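Local atomic coordinates of flagellar hook-associated protein 2 (Helicobacter pylori, PDB entry 6IWY), a protein that caps the growing tip of the bacterial flagellum, where it promotes polymerization of flagellin monomers and keeps them from leaking out unassembled. Residues A[154-159]-A[229-234]; A[165-170]-A[191-196]; A[128-133]-A[219-224]; A[185-190]-A[211-216]. All coordinates share one frame; numbering follows the deposited sequence.

Contact 1 of 4, residues A[154-159]-A[229-234]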
loop_
_atom_site.group_PDB
_atom_site.type_symbol
_atom_site.label_atom_id
_atom_site.label_comp_id
_atom_site.label_asym_id
_atom_site.label_seq_id
_atom_site.Cartn_x
_atom_site.Cartn_y
_atom_site.Cartn_z
ATOM N N SER A 154 -11.584 -0.901 -18.272
ATOM C CA SER A 154 -10.536 -1.927 -18.185
ATOM C C SER A 154 -9.544 -1.594 -17.085
ATOM O O SER A 154 -9.317 -0.436 -16.783
ATOM C CB SER A 154 -9.790 -2.087 -19.497
ATOM O OG SER A 154 -8.830 -1.078 -19.652
ATOM N N LEU A 155 -8.994 -2.647 -16.494
ATOM C CA LEU A 155 -8.034 -2.571 -15.404
ATOM C C LEU A 155 -6.645 -2.763 -15.988
ATOM O O LEU A 155 -6.366 -3.820 -16.597
ATOM C CB LEU A 155 -8.264 -3.724 -14.419
ATOM C CG LEU A 155 -9.123 -3.476 -13.207
ATOM C CD1 LEU A 155 -9.397 -4.777 -12.547
ATOM C CD2 LEU A 155 -8.329 -2.543 -12.283
ATOM N N ASN A 156 -5.774 -1.782 -15.777
ATOM C CA ASN A 156 -4.377 -1.885 -16.161
ATOM C C ASN A 156 -3.510 -2.138 -14.944
ATOM O O ASN A 156 -3.377 -1.267 -14.078
ATOM C CB ASN A 156 -3.919 -0.617 -16.818
ATOM C CG ASN A 156 -3.378 -0.855 -18.161
ATOM O OD1 ASN A 156 -4.156 -0.965 -19.136
ATOM N ND2 ASN A 156 -2.056 -0.955 -18.269
ATOM N N LEU A 157 -2.934 -3.343 -14.890
ATOM C CA LEU A 157 -2.113 -3.799 -13.794
ATOM C C LEU A 157 -0.839 -4.369 -14.353
ATOM O O LEU A 157 -0.792 -4.744 -15.542
ATOM C CB LEU A 157 -2.828 -4.900 -13.039
ATOM C CG LEU A 157 -4.067 -4.475 -12.265
ATOM C CD1 LEU A 157 -5.118 -5.601 -12.242
ATOM C CD2 LEU A 157 -3.641 -4.136 -10.880
ATOM N N LYS A 158 0.174 -4.461 -13.482
ATOM C CA LYS A 158 1.433 -5.104 -13.803
ATOM C C LYS A 158 1.277 -6.612 -13.688
ATOM O O LYS A 158 0.818 -7.105 -12.685
ATOM C CB LYS A 158 2.533 -4.638 -12.854
ATOM C CG LYS A 158 3.901 -4.996 -13.341
ATOM C CD LYS A 158 5.008 -4.414 -12.479
ATOM C CE LYS A 158 5.255 -5.209 -11.190
ATOM N NZ LYS A 158 6.714 -5.196 -10.873
ATOM N N GLY A 159 1.672 -7.343 -14.714
ATOM C CA GLY A 159 1.503 -8.799 -14.745
ATOM C C GLY A 159 2.668 -9.617 -14.205
ATOM O O GLY A 159 3.732 -9.115 -13.886
ATOM N N ASN A 229 2.033 0.028 -10.975
ATOM C CA ASN A 229 1.002 0.897 -11.493
ATOM C C ASN A 229 -0.336 0.198 -11.560
ATOM O O ASN A 229 -0.405 -0.970 -11.914
ATOM C CB ASN A 229 1.391 1.362 -12.874
ATOM C CG ASN A 229 2.572 2.307 -12.859
ATOM O OD1 ASN A 229 3.099 2.656 -11.809
ATOM N ND2 ASN A 229 2.992 2.734 -14.029
ATOM N N ILE A 230 -1.379 0.907 -11.141
ATOM C CA ILE A 230 -2.762 0.512 -11.351
ATOM C C ILE A 230 -3.514 1.657 -12.079
ATOM O O ILE A 230 -3.365 2.833 -11.701
ATOM C CB ILE A 230 -3.495 0.271 -10.027
ATOM C CG1 ILE A 230 -2.796 -0.787 -9.179
ATOM C CG2 ILE A 230 -4.964 -0.189 -10.287
ATOM C CD1 ILE A 230 -3.396 -0.838 -7.755
ATOM N N GLU A 231 -4.295 1.298 -13.108
ATOM C CA GLU A 231 -5.153 2.226 -13.842
ATOM C C GLU A 231 -6.514 1.615 -14.113
ATOM O O GLU A 231 -6.616 0.445 -14.447
ATOM C CB GLU A 231 -4.559 2.602 -15.189
ATOM C CG GLU A 231 -3.119 3.072 -15.128
ATOM C CD GLU A 231 -2.537 3.519 -16.501
ATOM O OE1 GLU A 231 -1.406 4.099 -16.500
ATOM O OE2 GLU A 231 -3.187 3.273 -17.565
ATOM N N VAL A 232 -7.555 2.426 -13.967
ATOM C CA VAL A 232 -8.892 2.055 -14.365
ATOM C C VAL A 232 -9.222 2.963 -15.523
ATOM O O VAL A 232 -9.376 4.156 -15.356
ATOM C CB VAL A 232 -9.882 2.283 -13.229
ATOM C CG1 VAL A 232 -11.328 1.894 -13.644
ATOM C CG2 VAL A 232 -9.409 1.535 -11.988
ATOM N N LYS A 233 -9.300 2.383 -16.706
ATOM C CA LYS A 233 -9.460 3.131 -17.936
ATOM C C LYS A 233 -10.777 2.810 -18.609
ATOM O O LYS A 233 -11.396 1.803 -18.340
ATOM C CB LYS A 233 -8.323 2.767 -18.891
ATOM C CG LYS A 233 -7.028 3.490 -18.587
ATOM C CD LYS A 233 -5.789 2.633 -18.901
ATOM C CE LYS A 233 -5.786 1.997 -20.320
ATOM N NZ LYS A 233 -5.731 3.022 -21.427
ATOM N N GLY A 234 -11.181 3.685 -19.512
ATOM C CA GLY A 234 -12.395 3.492 -20.240
ATOM C C GLY A 234 -13.375 4.641 -20.109
ATOM O O GLY A 234 -13.348 5.412 -19.150
#
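Asn156 lies alongside Glu231, both side chains leaving the sheet in the same direction, with CB of Asn156 3.7 Å from CB of Glu231 and the amide and carboxylate planes turned 34° from each other. Beyond CG the glutamate chain is extended, and its OE2 comes beside CB and CG of the asparagine. The amide oxygen meets a different neighbour: OD1 of Asn156 is 3.6 Å from CE of Lys233, whose bent side chain crosses that of the asparagine obliquely. Beneath these groups, strands 154-158 and 230-233 run antiparallel. Asn156 and Glu231 form a hydrogen-bonded pair, with Asn156 N bound to Glu231 O at 2.7 Å and nearly straight (175°), and Glu231 N bound in return to Asn156 O at 2.9 Å. Ser154 and Lys233 are paired in the same way, and OG of Ser154 is hydrogen-bonded to Glu166. The other face is apolar and buried. There Leu157 and Ile230 lie side by side, with Leu157 CD2 3.9 Å from Ile230 CG1, while Leu155 CD2 approaches Val232 CG2 to 4.2 Å. On its far edge strand 154-158 is bonded to strand 164-173, through Leu155 with Val167 and Leu157 with His165. The apolar face packs against strands 129-132 and 219-224 of a second sheet, with Phe200 touching Leu157 and Phe242 touching Val232.

Contact 2 of 4, residues A[165-170]-A[191-196]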
loop_
_atom_site.group_PDB
_atom_site.type_symbol
_atom_site.label_atom_id
_atom_site.label_comp_id
_atom_site.label_asym_id
_atom_site.label_seq_id
_atom_site.Cartn_x
_atom_site.Cartn_y
_atom_site.Cartn_z
ATOM N N HIS A 165 -0.524 -4.824 -18.472
ATOM C CA HIS A 165 -1.542 -5.450 -19.364
ATOM C C HIS A 165 -2.929 -4.969 -18.999
ATOM O O HIS A 165 -3.183 -4.590 -17.882
ATOM C CB HIS A 165 -1.539 -6.963 -19.235
ATOM C CG HIS A 165 -0.254 -7.590 -19.651
ATOM N ND1 HIS A 165 0.017 -7.929 -20.958
ATOM C CD2 HIS A 165 0.845 -7.917 -18.935
ATOM C CE1 HIS A 165 1.232 -8.437 -21.030
ATOM N NE2 HIS A 165 1.755 -8.449 -19.814
ATOM N N GLU A 166 -3.826 -5.052 -19.956
ATOM C CA GLU A 166 -5.152 -4.497 -19.858
ATOM C C GLU A 166 -6.134 -5.659 -19.688
ATOM O O GLU A 166 -6.107 -6.615 -20.441
ATOM C CB GLU A 166 -5.429 -3.711 -21.134
ATOM C CG GLU A 166 -6.219 -2.432 -20.903
ATOM C CD GLU A 166 -6.134 -1.389 -22.049
ATOM O OE1 GLU A 166 -5.283 -1.531 -22.982
ATOM O OE2 GLU A 166 -6.949 -0.419 -21.998
ATOM N N VAL A 167 -6.955 -5.612 -18.656
ATOM C CA VAL A 167 -7.966 -6.642 -18.433
ATOM C C VAL A 167 -9.332 -5.994 -18.637
ATOM O O VAL A 167 -9.755 -5.155 -17.827
ATOM C CB VAL A 167 -7.893 -7.164 -17.002
ATOM C CG1 VAL A 167 -8.954 -8.221 -16.782
ATOM C CG2 VAL A 167 -6.471 -7.675 -16.680
ATOM N N PRO A 168 -10.015 -6.336 -19.733
ATOM C CA PRO A 168 -11.343 -5.783 -19.960
ATOM C C PRO A 168 -12.236 -6.166 -18.831
ATOM O O PRO A 168 -12.071 -7.231 -18.328
ATOM C CB PRO A 168 -11.796 -6.498 -21.236
ATOM C CG PRO A 168 -10.544 -6.849 -21.958
ATOM C CD PRO A 168 -9.512 -7.088 -20.896
ATOM N N ILE A 169 -13.145 -5.312 -18.399
ATOM C CA ILE A 169 -14.147 -5.722 -17.422
ATOM C C ILE A 169 -15.539 -5.588 -18.022
ATOM O O ILE A 169 -15.999 -4.481 -18.281
ATOM C CB ILE A 169 -14.038 -4.922 -16.093
ATOM C CG1 ILE A 169 -12.949 -5.541 -15.181
ATOM C CG2 ILE A 169 -15.372 -4.936 -15.317
ATOM C CD1 ILE A 169 -11.509 -5.123 -15.478
ATOM N N MET A 170 -16.197 -6.726 -18.235
ATOM C CA MET A 170 -17.535 -6.778 -18.842
ATOM C C MET A 170 -18.587 -7.174 -17.824
ATOM O O MET A 170 -18.360 -8.073 -16.992
ATOM C CB MET A 170 -17.583 -7.793 -19.969
ATOM C CG MET A 170 -16.483 -7.613 -21.005
ATOM S SD MET A 170 -16.437 -5.938 -21.711
ATOM C CE MET A 170 -15.381 -6.312 -23.117
ATOM N N GLU A 191 -12.679 -9.706 -10.255
ATOM C CA GLU A 191 -12.030 -10.908 -9.777
ATOM C C GLU A 191 -12.099 -11.998 -10.834
ATOM O O GLU A 191 -11.119 -12.686 -11.048
ATOM C CB GLU A 191 -12.638 -11.358 -8.439
ATOM C CG GLU A 191 -12.193 -10.497 -7.255
ATOM C CD GLU A 191 -12.660 -11.000 -5.872
ATOM O OE1 GLU A 191 -13.587 -11.830 -5.811
ATOM O OE2 GLU A 191 -12.100 -10.541 -4.839
ATOM N N GLN A 192 -13.247 -12.164 -11.496
ATOM C CA GLN A 192 -13.397 -13.208 -12.526
ATOM C C GLN A 192 -12.478 -12.932 -13.698
ATOM O O GLN A 192 -11.877 -13.833 -14.240
ATOM C CB GLN A 192 -14.845 -13.319 -13.010
ATOM C CG GLN A 192 -15.742 -14.133 -12.093
ATOM C CD GLN A 192 -17.150 -14.373 -12.658
ATOM O OE1 GLN A 192 -17.332 -14.507 -13.868
ATOM N NE2 GLN A 192 -18.144 -14.449 -11.774
ATOM N N ALA A 193 -12.350 -11.673 -14.066
ATOM C CA ALA A 193 -11.513 -11.311 -15.190
ATOM C C ALA A 193 -10.062 -11.664 -14.861
ATOM O O ALA A 193 -9.375 -12.356 -15.618
ATOM C CB ALA A 193 -11.653 -9.824 -15.520
ATOM N N LEU A 194 -9.608 -11.202 -13.706
ATOM C CA LEU A 194 -8.248 -11.448 -13.312
ATOM C C LEU A 194 -7.951 -12.943 -13.184
ATOM O O LEU A 194 -6.882 -13.395 -13.577
ATOM C CB LEU A 194 -7.928 -10.660 -12.047
ATOM C CG LEU A 194 -7.676 -9.179 -12.333
ATOM C CD1 LEU A 194 -7.603 -8.334 -11.063
ATOM C CD2 LEU A 194 -6.421 -9.060 -13.080
ATOM N N GLU A 195 -8.906 -13.720 -12.699
ATOM C CA GLU A 195 -8.693 -15.158 -12.555
ATOM C C GLU A 195 -8.687 -15.846 -13.910
ATOM O O GLU A 195 -8.113 -16.919 -14.064
ATOM C CB GLU A 195 -9.766 -15.775 -11.668
ATOM C CG GLU A 195 -9.657 -15.373 -10.218
ATOM C CD GLU A 195 -10.923 -15.662 -9.387
ATOM O OE1 GLU A 195 -11.948 -16.092 -9.967
ATOM O OE2 GLU A 195 -10.887 -15.456 -8.138
ATOM N N ASN A 196 -9.321 -15.230 -14.900
ATOM C CA ASN A 196 -9.425 -15.828 -16.214
ATOM C C ASN A 196 -8.313 -15.438 -17.173
ATOM O O ASN A 196 -8.255 -15.968 -18.286
ATOM C CB ASN A 196 -10.785 -15.487 -16.826
ATOM C CG ASN A 196 -11.905 -16.355 -16.266
ATOM O OD1 ASN A 196 -11.739 -17.578 -16.108
ATOM N ND2 ASN A 196 -13.043 -15.736 -15.957
#
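Val167 turns its two methyl groups to successive residues of the helix: CG1 meets CB of Ala193 at 3.4 Å, and CG2 meets CD2 of Leu194 at 3.9 Å. The split follows from the valine rotamer, in which CG1 is anti to the backbone N (chi1 180°) and CG2 stands beside that nitrogen. Val167 and Ala193 each point CB toward the other segment, and one valine branch meets the alanine methyl. CB of Leu194 leaves the helix to one side, the end of the chain swings back to the strand, and the side chain crosses that of Val167 at about a right angle. The methyl of Ala193 also faces the backbone, 3.8 Å from O of Pro168, and lies at a looser 4.5 Å from CG1 of Ile169. The axes of the short segments approach to 8.5 Å and run at 129° to each other. The contact is packing of mainly apolar side chains, joining the C-terminal part of helix 179-196 to one face of strand 164-173. Phe200 touches both Val167 and Leu194, and Leu194 reaches on to Leu157 in the adjacent strand 154-158, to Ile209 and Ile211 of strand 209-214, and to Ile204 of helix 201-205.

Contact 3 of 4, residues A[128-133]-A[219-224]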
loop_
_atom_site.group_PDB
_atom_site.type_symbol
_atom_site.label_atom_id
_atom_site.label_comp_id
_atom_site.label_asym_id
_atom_site.label_seq_id
_atom_site.Cartn_x
_atom_site.Cartn_y
_atom_site.Cartn_z
ATOM N N GLY A 128 1.886 -1.375 -0.714
ATOM C CA GLY A 128 2.102 -1.156 -2.138
ATOM C C GLY A 128 1.172 -0.084 -2.681
ATOM O O GLY A 128 0.973 0.936 -2.038
ATOM N N SER A 129 0.569 -0.351 -3.830
ATOM C CA SER A 129 -0.322 0.559 -4.482
ATOM C C SER A 129 -1.803 0.169 -4.427
ATOM O O SER A 129 -2.177 -0.982 -4.238
ATOM C CB SER A 129 0.095 0.629 -5.940
ATOM O OG SER A 129 0.482 -0.644 -6.402
ATOM N N HIS A 130 -2.664 1.152 -4.628
ATOM C CA HIS A 130 -4.089 0.922 -4.511
ATOM C C HIS A 130 -4.875 2.010 -5.259
ATOM O O HIS A 130 -4.400 3.117 -5.369
ATOM C CB HIS A 130 -4.476 0.937 -3.048
ATOM C CG HIS A 130 -4.352 2.288 -2.426
ATOM N ND1 HIS A 130 -5.351 3.243 -2.513
ATOM C CD2 HIS A 130 -3.331 2.864 -1.746
ATOM C CE1 HIS A 130 -4.960 4.332 -1.873
ATOM N NE2 HIS A 130 -3.738 4.129 -1.403
ATOM N N LEU A 131 -6.053 1.655 -5.772
ATOM C CA LEU A 131 -7.027 2.620 -6.236
ATOM C C LEU A 131 -8.332 2.366 -5.507
ATOM O O LEU A 131 -8.705 1.230 -5.285
ATOM C CB LEU A 131 -7.276 2.501 -7.733
ATOM C CG LEU A 131 -6.456 3.319 -8.711
ATOM C CD1 LEU A 131 -7.010 3.087 -10.129
ATOM C CD2 LEU A 131 -6.464 4.808 -8.356
ATOM N N GLN A 132 -9.053 3.432 -5.194
ATOM C CA GLN A 132 -10.234 3.350 -4.343
ATOM C C GLN A 132 -11.430 4.018 -4.994
ATOM O O GLN A 132 -11.317 5.114 -5.540
ATOM C CB GLN A 132 -9.978 4.038 -3.003
ATOM C CG GLN A 132 -10.902 3.541 -1.931
ATOM C CD GLN A 132 -10.928 4.454 -0.732
ATOM O OE1 GLN A 132 -10.202 4.218 0.251
ATOM N NE2 GLN A 132 -11.744 5.525 -0.804
ATOM N N SER A 133 -12.581 3.368 -4.876
ATOM C CA SER A 133 -13.793 3.844 -5.469
ATOM C C SER A 133 -14.812 4.130 -4.411
ATOM O O SER A 133 -14.727 3.604 -3.298
ATOM C CB SER A 133 -14.377 2.793 -6.393
ATOM O OG SER A 133 -15.227 1.919 -5.684
ATOM N N SER A 219 -17.555 0.991 -1.081
ATOM C CA SER A 219 -16.276 1.245 -1.708
ATOM C C SER A 219 -15.552 -0.029 -2.037
ATOM O O SER A 219 -15.646 -1.020 -1.321
ATOM C CB SER A 219 -15.391 2.075 -0.782
ATOM O OG SER A 219 -15.745 3.441 -0.866
ATOM N N LEU A 220 -14.827 0.039 -3.137
ATOM C CA LEU A 220 -13.982 -1.016 -3.592
ATOM C C LEU A 220 -12.584 -0.479 -3.496
ATOM O O LEU A 220 -12.365 0.725 -3.645
ATOM C CB LEU A 220 -14.277 -1.339 -5.063
ATOM C CG LEU A 220 -14.917 -2.687 -5.369
ATOM C CD1 LEU A 220 -16.271 -2.810 -4.706
ATOM C CD2 LEU A 220 -15.049 -2.870 -6.873
ATOM N N ILE A 221 -11.630 -1.365 -3.267
ATOM C CA ILE A 221 -10.231 -0.979 -3.275
ATOM C C ILE A 221 -9.428 -2.054 -3.991
ATOM O O ILE A 221 -9.468 -3.221 -3.619
ATOM C CB ILE A 221 -9.723 -0.716 -1.826
ATOM C CG1 ILE A 221 -8.284 -0.177 -1.858
ATOM C CG2 ILE A 221 -9.800 -1.974 -1.019
ATOM C CD1 ILE A 221 -7.884 0.620 -0.674
ATOM N N ILE A 222 -8.757 -1.687 -5.069
ATOM C CA ILE A 222 -7.827 -2.607 -5.753
ATOM C C ILE A 222 -6.487 -2.363 -5.050
ATOM O O ILE A 222 -6.108 -1.218 -4.838
ATOM C CB ILE A 222 -7.734 -2.297 -7.280
ATOM C CG1 ILE A 222 -9.144 -2.125 -7.866
ATOM C CG2 ILE A 222 -7.016 -3.426 -8.053
ATOM C CD1 ILE A 222 -9.210 -1.624 -9.337
ATOM N N ASN A 223 -5.819 -3.416 -4.611
ATOM C CA ASN A 223 -4.494 -3.289 -3.989
ATOM C C ASN A 223 -3.577 -4.257 -4.668
ATOM O O ASN A 223 -3.985 -5.385 -4.975
ATOM C CB ASN A 223 -4.528 -3.575 -2.485
ATOM C CG ASN A 223 -3.122 -3.688 -1.854
ATOM O OD1 ASN A 223 -2.853 -4.636 -1.144
ATOM N ND2 ASN A 223 -2.244 -2.725 -2.106
ATOM N N ASP A 224 -2.368 -3.772 -4.960
ATOM C CA ASP A 224 -1.264 -4.580 -5.461
ATOM C C ASP A 224 -0.086 -4.465 -4.485
ATOM O O ASP A 224 0.527 -3.405 -4.381
ATOM C CB ASP A 224 -0.841 -4.095 -6.837
ATOM C CG ASP A 224 0.296 -4.942 -7.438
ATOM O OD1 ASP A 224 0.592 -6.069 -6.935
ATOM O OD2 ASP A 224 0.900 -4.472 -8.440
#
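Ser133 and Ser219 close one end of an antiparallel beta pair in which the edge strand 129-132 lies against the middle strand 219-224 of a three-stranded sheet. OG of Ser133 sits between its own backbone N and carbonyl carbon (chi1 88°), where it accepts a bond from Leu220 N at 3.2 Å. Ser219 OG in turn donates to Ser133 O at 2.6 Å, in the plane of that carbonyl. The two hydroxyls thus carry the pairing past the regular backbone bonds, such as that of Ile222 N to Leu131 O at 2.9 Å. Along one face, the side chains of His130 and Ile221 cross, with Ile221 CD1 4.1 Å from the ring atom ND1; NE2 of the same ring is bonded to Asp71, and Gln132 OE1 to Tyr66. The opposite face carries Leu131 and Ile222, which reach Val232 in the neighbouring sheet. At the other end Asn223 holds CG anti to its backbone N (chi1 170°), and its amide nitrogen serves both Phe127 O and the facing strand. Asn223 ND2 binds Ser129 O at 2.8 Å from 41° above the carbonyl plane, while Asp224 N reaches the same oxygen at 2.9 Å from the opposite face.

Contact 4 of 4, residues A[185-190]-A[211-216]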
loop_
_atom_site.group_PDB
_atom_site.type_symbol
_atom_site.label_atom_id
_atom_site.label_comp_id
_atom_site.label_asym_id
_atom_site.label_seq_id
_atom_site.Cartn_x
_atom_site.Cartn_y
_atom_site.Cartn_z
ATOM N N ALA A 185 -21.007 -7.142 -7.108
ATOM C CA ALA A 185 -21.053 -7.579 -8.506
ATOM C C ALA A 185 -19.815 -7.135 -9.266
ATOM O O ALA A 185 -19.186 -7.922 -9.962
ATOM C CB ALA A 185 -22.285 -7.061 -9.180
ATOM N N ILE A 186 -19.449 -5.874 -9.108
ATOM C CA ILE A 186 -18.255 -5.352 -9.761
ATOM C C ILE A 186 -17.034 -6.115 -9.296
ATOM O O ILE A 186 -16.221 -6.584 -10.124
ATOM C CB ILE A 186 -18.062 -3.908 -9.449
ATOM C CG1 ILE A 186 -19.141 -3.086 -10.133
ATOM C CG2 ILE A 186 -16.699 -3.466 -9.900
ATOM C CD1 ILE A 186 -19.367 -1.763 -9.491
ATOM N N GLN A 187 -16.912 -6.247 -7.974
ATOM C CA GLN A 187 -15.851 -7.044 -7.382
ATOM C C GLN A 187 -15.735 -8.428 -8.036
ATOM O O GLN A 187 -14.647 -8.858 -8.393
ATOM C CB GLN A 187 -16.084 -7.207 -5.897
ATOM C CG GLN A 187 -15.008 -7.996 -5.175
ATOM C CD GLN A 187 -15.355 -8.208 -3.705
ATOM O OE1 GLN A 187 -16.448 -8.687 -3.377
ATOM N NE2 GLN A 187 -14.440 -7.842 -2.817
ATOM N N LYS A 188 -16.866 -9.109 -8.191
ATOM C CA LYS A 188 -16.890 -10.428 -8.813
ATOM C C LYS A 188 -16.392 -10.289 -10.238
ATOM O O LYS A 188 -15.524 -11.049 -10.687
ATOM C CB LYS A 188 -18.302 -11.044 -8.813
ATOM N N ALA A 189 -16.940 -9.318 -10.958
ATOM C CA ALA A 189 -16.597 -9.183 -12.364
ATOM C C ALA A 189 -15.091 -9.049 -12.467
ATOM O O ALA A 189 -14.488 -9.766 -13.245
ATOM C CB ALA A 189 -17.302 -8.010 -13.012
ATOM N N MET A 190 -14.498 -8.159 -11.659
ATOM C CA MET A 190 -13.044 -7.853 -11.717
ATOM C C MET A 190 -12.207 -9.043 -11.298
ATOM O O MET A 190 -11.168 -9.363 -11.893
ATOM C CB MET A 190 -12.698 -6.687 -10.783
ATOM C CG MET A 190 -13.283 -5.344 -11.205
ATOM S SD MET A 190 -12.743 -3.941 -10.194
ATOM C CE MET A 190 -13.557 -2.582 -11.053
ATOM N N ILE A 211 -9.027 -7.284 -4.616
ATOM C CA ILE A 211 -10.054 -6.276 -4.703
ATOM C C ILE A 211 -11.021 -6.496 -3.543
ATOM O O ILE A 211 -11.855 -7.383 -3.590
ATOM C CB ILE A 211 -10.804 -6.429 -6.016
ATOM C CG1 ILE A 211 -9.874 -6.145 -7.194
ATOM C CG2 ILE A 211 -11.959 -5.468 -6.092
ATOM C CD1 ILE A 211 -9.962 -7.151 -8.240
ATOM N N ASP A 212 -10.895 -5.685 -2.506
ATOM C CA ASP A 212 -11.750 -5.756 -1.321
ATOM C C ASP A 212 -12.899 -4.744 -1.386
ATOM O O ASP A 212 -12.795 -3.717 -2.042
ATOM C CB ASP A 212 -10.942 -5.426 -0.048
ATOM C CG ASP A 212 -9.884 -6.472 0.301
ATOM O OD1 ASP A 212 -9.976 -7.618 -0.167
ATOM O OD2 ASP A 212 -8.949 -6.125 1.068
ATOM N N THR A 213 -13.978 -5.038 -0.668
ATOM C CA THR A 213 -15.010 -4.049 -0.401
ATOM C C THR A 213 -14.788 -3.432 0.980
ATOM O O THR A 213 -14.275 -4.072 1.896
ATOM C CB THR A 213 -16.412 -4.644 -0.457
ATOM O OG1 THR A 213 -16.679 -5.347 0.759
ATOM C CG2 THR A 213 -16.539 -5.599 -1.638
ATOM N N LEU A 214 -15.219 -2.188 1.118
ATOM C CA LEU A 214 -14.924 -1.394 2.296
ATOM C C LEU A 214 -16.031 -0.350 2.522
ATOM O O LEU A 214 -16.941 -0.228 1.708
ATOM C CB LEU A 214 -13.520 -0.814 2.112
ATOM C CG LEU A 214 -13.107 0.625 2.385
ATOM C CD1 LEU A 214 -12.868 0.976 3.881
ATOM C CD2 LEU A 214 -11.827 0.798 1.569
ATOM N N HIS A 215 -15.974 0.357 3.646
ATOM C CA HIS A 215 -17.023 1.311 4.051
ATOM C C HIS A 215 -18.412 0.700 3.920
ATOM O O HIS A 215 -19.304 1.270 3.322
ATOM C CB HIS A 215 -16.928 2.628 3.281
ATOM C CG HIS A 215 -15.754 3.474 3.667
ATOM N ND1 HIS A 215 -14.859 3.974 2.745
ATOM C CD2 HIS A 215 -15.329 3.916 4.878
ATOM C CE1 HIS A 215 -13.940 4.692 3.368
ATOM N NE2 HIS A 215 -14.199 4.668 4.666
ATOM N N GLY A 216 -18.564 -0.489 4.482
ATOM C CA GLY A 216 -19.844 -1.171 4.541
ATOM C C GLY A 216 -20.459 -1.523 3.202
ATOM O O GLY A 216 -21.673 -1.686 3.114
#
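Gln187 reaches from helix 179-196 to the backbone of Ile211 in strand 209-214, a helix-on-sheet packing in which the short helix and strand segments run antiparallel (173°) with their axes 8.9 Å apart. From CB, which leaves the helix to one side of the strand, chi1 sets CG anti to the backbone N (-178°), the chain runs on extended to CD, and its end comes nearer the strand than CB does. CG is the first atom to meet it, 3.6 Å from Ile211 O and 4.1 Å from Ile211 CG2, as the glutamine and isoleucine side chains slide past each other in opposite directions. Next, CD lies 3.5 Å from CG2 of Thr213, whose side chain crosses that of the glutamine at about a right angle; OE1 touches this same methyl. At the tip, NE2 donates to Ile211 O at 2.7 Å with an N-H...O angle of 159°, and NE2 also lies 3.3 Å from Thr213 CG2. The acceptor lies in the amide plane, so the bond favours this turn of the amide, with the threonine methyl packed against it. Asp212 points away from the helix and pairs with Arg124 and Tyr126. One turn on from Gln187, Met190 starts toward the strand, but its end leads off to Ile169 and Leu240, and Ile186 rests on Leu220 of the next strand. Helix 179-196 therefore lies between this sheet and strand 164-173. The methionine meets the strand through its first side-chain carbon: Met190 CB is 3.8 Å from Ile211 CD1.

How the contacts relate
All four contacts belong to one compact part of the chain, their centres 10 to 16 Å apart. Contact 3 comes first along the sequence and contact 1 ends last, the two alternating; contacts 2 and 4 also alternate and lie within both spans. Contacts 1 and 2 share the sheet holding 154-158 and 164-173, whereas contacts 3 and 4 share the sheet holding 219-224 and 209-214. Helix 179-196 serves contacts 2 and 4 and links the two sheets, which also pack directly, as where Leu155 meets Ile222. Residues distant in sequence thus close one mixed alpha/beta core within this fragment of the cap protein.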